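Local coordinates for endonuclease PI-MtuI (Mycobacterium tuberculosis, PDB 2IMZ), which probably catalyses protein splicing, excising itself from the RecA precursor and joining the flanking segments, here as the splicing domain of the intein, at residues H41-V46 with V153-T158. The protein carries 1 engineered substitution. Residues are numbered along the deposited sequence; the frame is centred on the assembly and turned at random.
With ZN (zinc ion), chain C.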
loop_
_atom_site.group_PDB
_atom_site.type_symbol
_atom_site.label_atom_id
_atom_site.label_comp_id
_atom_site.label_asym_id
_atom_site.label_seq_id
_atom_site.Cartn_x
_atom_site.Cartn_y
_atom_site.Cartn_z
ATOM N N HIS A 41 1.873 17.003 0.298
ATOM C CA HIS A 41 1.143 17.453 1.478
ATOM C C HIS A 41 1.617 16.766 2.744
ATOM O O HIS A 41 2.107 15.639 2.706
ATOM C CB HIS A 41 -0.350 17.157 1.317
ATOM C CG HIS A 41 -0.937 17.666 0.040
ATOM N ND1 HIS A 41 -0.670 17.093 -1.185
ATOM C CD2 HIS A 41 -1.767 18.707 -0.205
ATOM C CE1 HIS A 41 -1.312 17.757 -2.128
ATOM N NE2 HIS A 41 -1.984 18.742 -1.560
ATOM N N ALA A 42 1.455 17.445 3.873
ATOM C CA ALA A 42 1.832 16.855 5.148
ATOM C C ALA A 42 0.660 15.985 5.588
ATOM O O ALA A 42 -0.472 16.456 5.687
ATOM C CB ALA A 42 2.095 17.944 6.181
ATOM N N ARG A 43 0.925 14.711 5.838
ATOM C CA ARG A 43 -0.122 13.797 6.272
ATOM C C ARG A 43 0.394 12.972 7.444
ATOM O O ARG A 43 1.564 12.591 7.484
ATOM C CB ARG A 43 -0.556 12.893 5.110
ATOM C CG ARG A 43 -1.412 13.599 4.051
ATOM C CD ARG A 43 -2.781 13.989 4.619
ATOM N NE ARG A 43 -3.666 14.601 3.628
ATOM C CZ ARG A 43 -3.625 15.880 3.260
ATOM N NH1 ARG A 43 -2.739 16.707 3.797
ATOM N NH2 ARG A 43 -4.487 16.338 2.358
ATOM N N PRO A 44 -0.476 12.693 8.423
ATOM C CA PRO A 44 -0.102 11.918 9.605
ATOM C C PRO A 44 -0.086 10.402 9.436
ATOM O O PRO A 44 -0.864 9.839 8.664
ATOM C CB PRO A 44 -1.139 12.359 10.633
ATOM C CG PRO A 44 -2.363 12.500 9.797
ATOM C CD PRO A 44 -1.845 13.228 8.563
ATOM N N VAL A 45 0.819 9.753 10.162
ATOM C CA VAL A 45 0.920 8.302 10.152
ATOM C C VAL A 45 -0.202 7.841 11.079
ATOM O O VAL A 45 -0.349 8.373 12.181
ATOM C CB VAL A 45 2.279 7.835 10.710
ATOM C CG1 VAL A 45 2.301 6.316 10.860
ATOM C CG2 VAL A 45 3.397 8.287 9.770
ATOM N N VAL A 46 -0.992 6.870 10.628
ATOM C CA VAL A 46 -2.115 6.372 11.416
ATOM C C VAL A 46 -2.024 4.895 11.797
ATOM O O VAL A 46 -2.787 4.421 12.641
ATOM C CB VAL A 46 -3.447 6.629 10.681
ATOM C CG1 VAL A 46 -3.699 8.129 10.596
ATOM C CG2 VAL A 46 -3.408 6.026 9.286
ATOM N N VAL A 153 -0.188 6.065 5.983
ATOM C CA VAL A 153 -0.308 7.516 5.950
ATOM C C VAL A 153 -1.733 7.876 5.563
ATOM O O VAL A 153 -2.227 7.470 4.512
ATOM C CB VAL A 153 0.674 8.123 4.920
ATOM C CG1 VAL A 153 0.506 9.636 4.850
ATOM C CG2 VAL A 153 2.105 7.771 5.307
ATOM N N GLU A 154 -2.390 8.643 6.421
ATOM C CA GLU A 154 -3.765 9.044 6.172
ATOM C C GLU A 154 -4.018 9.624 4.782
ATOM O O GLU A 154 -3.226 10.420 4.267
ATOM C CB GLU A 154 -4.204 10.058 7.226
ATOM C CG GLU A 154 -5.563 10.672 6.956
ATOM C CD GLU A 154 -5.872 11.808 7.902
ATOM O OE1 GLU A 154 -6.098 11.538 9.097
ATOM O OE2 GLU A 154 -5.874 12.973 7.451
ATOM N N GLU A 155 -5.130 9.192 4.193
ATOM C CA GLU A 155 -5.612 9.643 2.888
ATOM C C GLU A 155 -4.799 9.375 1.619
ATOM O O GLU A 155 -5.292 8.731 0.690
ATOM C CB GLU A 155 -5.940 11.146 2.957
ATOM C CG GLU A 155 -6.483 11.724 1.643
ATOM C CD GLU A 155 -6.736 13.225 1.699
ATOM O OE1 GLU A 155 -5.895 13.961 2.255
ATOM O OE2 GLU A 155 -7.772 13.676 1.164
ATOM N N LEU A 156 -3.562 9.859 1.572
ATOM C CA LEU A 156 -2.752 9.725 0.368
ATOM C C LEU A 156 -1.997 8.419 0.138
ATOM O O LEU A 156 -1.603 8.132 -0.988
ATOM C CB LEU A 156 -1.800 10.918 0.273
ATOM C CG LEU A 156 -2.567 12.249 0.279
ATOM C CD1 LEU A 156 -1.598 13.421 0.191
ATOM C CD2 LEU A 156 -3.539 12.278 -0.895
ATOM N N HIS A 157 -1.790 7.640 1.192
ATOM C CA HIS A 157 -1.129 6.348 1.055
ATOM C C HIS A 157 0.270 6.350 0.453
ATOM O O HIS A 157 0.677 5.376 -0.182
ATOM C CB HIS A 157 -2.026 5.405 0.245
ATOM C CG HIS A 157 -3.263 4.987 0.976
ATOM N ND1 HIS A 157 -3.259 3.993 1.929
ATOM C CD2 HIS A 157 -4.530 5.467 0.935
ATOM C CE1 HIS A 157 -4.471 3.879 2.447
ATOM N NE2 HIS A 157 -5.259 4.763 1.862
ATOM N N THR A 158 1.001 7.440 0.647
ATOM C CA THR A 158 2.371 7.538 0.151
ATOM C C THR A 158 3.194 8.301 1.186
ATOM O O THR A 158 2.643 8.937 2.083
ATOM C CB THR A 158 2.455 8.291 -1.205
ATOM O OG1 THR A 158 2.004 9.642 -1.039
ATOM C CG2 THR A 158 1.600 7.601 -2.262
HETATM ZN ZN ZN C . -1.932 2.683 2.545
#
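Arg43 reaches from strand 40-52 to Glu155, in the loop after strand 134-153, and forms a salt bridge there. Gripping one oxygen side-on, Arg43 NE donates to Glu155 OE1 at 2.7 Å and Arg43 NH2 to the same oxygen at 2.8 Å. Both bonds are bent, but the guanidinium and carboxylate planes lie only 23° apart. Arg43 NH1 donates to Ala42 O at 3.0 Å from above that carbonyl plane, which helps fix the rotation of the group.

Between the backbones, Glu154 N donates to Pro44 O at 3.0 Å, beside the antiparallel non-hydrogen-bonded pair Val45-Val153, where the sheet pairing gives way to the loop.

Van der Waals contacts surround these bonds. Arg43 CB meets Val153 CG1 at 3.4 Å, and the bend at chi2 (-68°) sets CD beside Glu154 O. Leu156 CD1 lies over one guanidinium face, offset toward its rim, while Glu154 CB packs 3.9 Å from Val46 CG1.

His157 ND1 binds zinc at 2.0 Å, with Glu152 of the same chain and His167 of the second subunit among the other ligands. The doubly bonded carboxylate oxygen and the steadied guanidinium thus anchor the loop on the Hint-fold sheet two residues before this intersubunit metal site.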